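PDB 6R5T: periplasmic beta-glucosidase from Pseudomonas aeruginosa, which hydrolyses glycosidic bonds as a periplasmic family 3 glycoside hydrolase, probably releasing beta-D-glucose from terminal, non-reducing beta-D-glucosyl residues. Local coordinates for the interface of chains A and B. Numbering follows the deposited sequence. Chains: chain A/B, Periplasmic beta-glucosidase.

The interface of chains A and B. Residues chain A 572-576, 599; chain B 134, 186, 188.
The carbonyl oxygen of A:Pro575 is gripped by both terminal nitrogens of the B:Arg188 guanidinium. The contact is part of a two-fold symmetric interface between two copies of this family 3 glycoside hydrolase, and its twin has the chains exchanged. The dimer may or may not be the biological form. B:Arg188 NH2 lies 3.0 Å from A:Pro575 O, nearly along the C=O axis (175°). B:Arg188 NH1 reaches A:Pro575 O at 3.2 Å from above the carbonyl plane. NH1 and NH2 take it end-on, and the oxygen lies close to the guanidinium plane. B:Arg188 NH1 also donates to the phenol oxygen A:Tyr599 OH at 2.9 Å, tilted a little from that plane. A bend at chi3 (-69°) turns the guanidinium toward the loop while the aliphatic stem lies on A:Tyr599. CG of B:Arg188 sits over the face of A:Tyr599, 3.8 Å from the ring centroid, in a CH-pi contact. Ring and guanidinium planes are steeply inclined, 78° apart. A:Tyr599 OH donates in turn to the carbonyl oxygen B:Gly186 O at 2.6 Å. It is thus a relay, accepting from B:Arg188 and giving to B:Gly186. That same B:Gly186 oxygen lies over the centre of one face of the B:Arg134 guanidinium, 3.1 Å above its plane. B:Arg134 NH1 donates to two backbone oxygens, A:Val574 O at 2.7 Å and A:Gly572 O at 2.9 Å. Both acceptors are close to the guanidinium plane. At A:Gly572 the donor stands above the carbonyl plane, off the lone pairs. The two arginines would bring positive charge to a run of backbone carbonyls that starts in the 3-10 helix 571-573 and continues through the loop with the cis peptide before A:Pro575.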
loop_
_atom_site.group_PDB
_atom_site.type_symbol
_atom_site.label_atom_id
_atom_site.label_comp_id
_atom_site.label_asym_id
_atom_site.label_seq_id
_atom_site.Cartn_x
_atom_site.Cartn_y
_atom_site.Cartn_z
ATOM N N GLY A 572 -1.746 -2.626 10.241
ATOM C CA GLY A 572 -0.353 -2.630 9.807
ATOM C C GLY A 572 -0.018 -3.782 8.914
ATOM O O GLY A 572 1.116 -3.792 8.416
ATOM N N GLN A 573 -0.933 -4.729 8.675
ATOM C CA GLN A 573 -0.728 -5.819 7.683
ATOM C C GLN A 573 -1.309 -5.468 6.308
ATOM O O GLN A 573 -1.128 -6.286 5.411
ATOM C CB GLN A 573 -1.333 -7.121 8.208
ATOM C CG GLN A 573 -0.771 -7.495 9.579
ATOM C CD GLN A 573 -0.496 -8.958 9.815
ATOM O OE1 GLN A 573 -0.567 -9.781 8.891
ATOM N NE2 GLN A 573 -0.143 -9.281 11.069
ATOM N N VAL A 574 -1.952 -4.323 6.120
ATOM C CA VAL A 574 -2.661 -4.041 4.842
ATOM C C VAL A 574 -1.615 -3.893 3.760
ATOM O O VAL A 574 -0.585 -3.237 3.956
ATOM C CB VAL A 574 -3.576 -2.827 5.004
ATOM C CG1 VAL A 574 -3.997 -2.215 3.686
ATOM C CG2 VAL A 574 -4.764 -3.183 5.873
ATOM N N PRO A 575 -1.841 -4.473 2.568
ATOM C CA PRO A 575 -2.993 -5.308 2.240
ATOM C C PRO A 575 -2.758 -6.780 2.514
ATOM O O PRO A 575 -1.674 -7.286 2.397
ATOM C CB PRO A 575 -3.099 -5.109 0.733
ATOM C CG PRO A 575 -1.643 -5.037 0.301
ATOM C CD PRO A 575 -0.977 -4.256 1.396
ATOM N N VAL A 576 -3.840 -7.461 2.860
ATOM C CA VAL A 576 -3.826 -8.938 2.895
ATOM C C VAL A 576 -4.989 -9.378 2.021
ATOM O O VAL A 576 -6.090 -8.866 2.121
ATOM C CB VAL A 576 -3.941 -9.558 4.294
ATOM C CG1 VAL A 576 -2.649 -9.384 5.071
ATOM C CG2 VAL A 576 -5.139 -9.001 5.024
ATOM N N TYR A 599 5.844 -10.275 8.980
ATOM C CA TYR A 599 6.098 -9.336 10.092
ATOM C C TYR A 599 6.640 -10.119 11.265
ATOM O O TYR A 599 6.356 -11.315 11.382
ATOM C CB TYR A 599 4.798 -8.642 10.500
ATOM C CG TYR A 599 4.121 -7.952 9.342
ATOM C CD1 TYR A 599 4.585 -6.745 8.865
ATOM C CD2 TYR A 599 3.003 -8.492 8.739
ATOM C CE1 TYR A 599 3.983 -6.112 7.781
ATOM C CE2 TYR A 599 2.402 -7.880 7.652
ATOM C CZ TYR A 599 2.878 -6.693 7.172
ATOM O OH TYR A 599 2.295 -6.072 6.100
ATOM N N ARG B 134 7.184 0.532 7.292
ATOM C CA ARG B 134 7.133 -0.817 7.909
ATOM C C ARG B 134 8.319 -1.685 7.516
ATOM O O ARG B 134 8.686 -2.602 8.291
ATOM C CB ARG B 134 5.856 -1.538 7.497
ATOM C CG ARG B 134 4.606 -0.842 7.980
ATOM C CD ARG B 134 3.373 -1.569 7.439
ATOM N NE ARG B 134 3.165 -1.275 6.039
ATOM C CZ ARG B 134 2.117 -1.688 5.359
ATOM N NH1 ARG B 134 1.170 -2.440 5.901
ATOM N NH2 ARG B 134 2.038 -1.369 4.080
ATOM N N GLY B 186 2.734 -4.161 1.389
ATOM C CA GLY B 186 2.585 -4.384 2.823
ATOM C C GLY B 186 3.818 -4.088 3.650
ATOM O O GLY B 186 3.814 -4.311 4.887
ATOM N N ARG B 188 6.273 -5.893 3.663
ATOM C CA ARG B 188 6.805 -7.224 3.952
ATOM C C ARG B 188 8.032 -7.459 3.108
ATOM O O ARG B 188 7.978 -7.301 1.874
ATOM C CB ARG B 188 5.738 -8.319 3.714
ATOM C CG ARG B 188 4.605 -8.214 4.697
ATOM C CD ARG B 188 3.563 -9.283 4.532
ATOM N NE ARG B 188 2.729 -9.245 3.336
ATOM C CZ ARG B 188 1.567 -8.556 3.170
ATOM N NH1 ARG B 188 1.070 -7.690 4.056
ATOM N NH2 ARG B 188 0.869 -8.759 2.062
#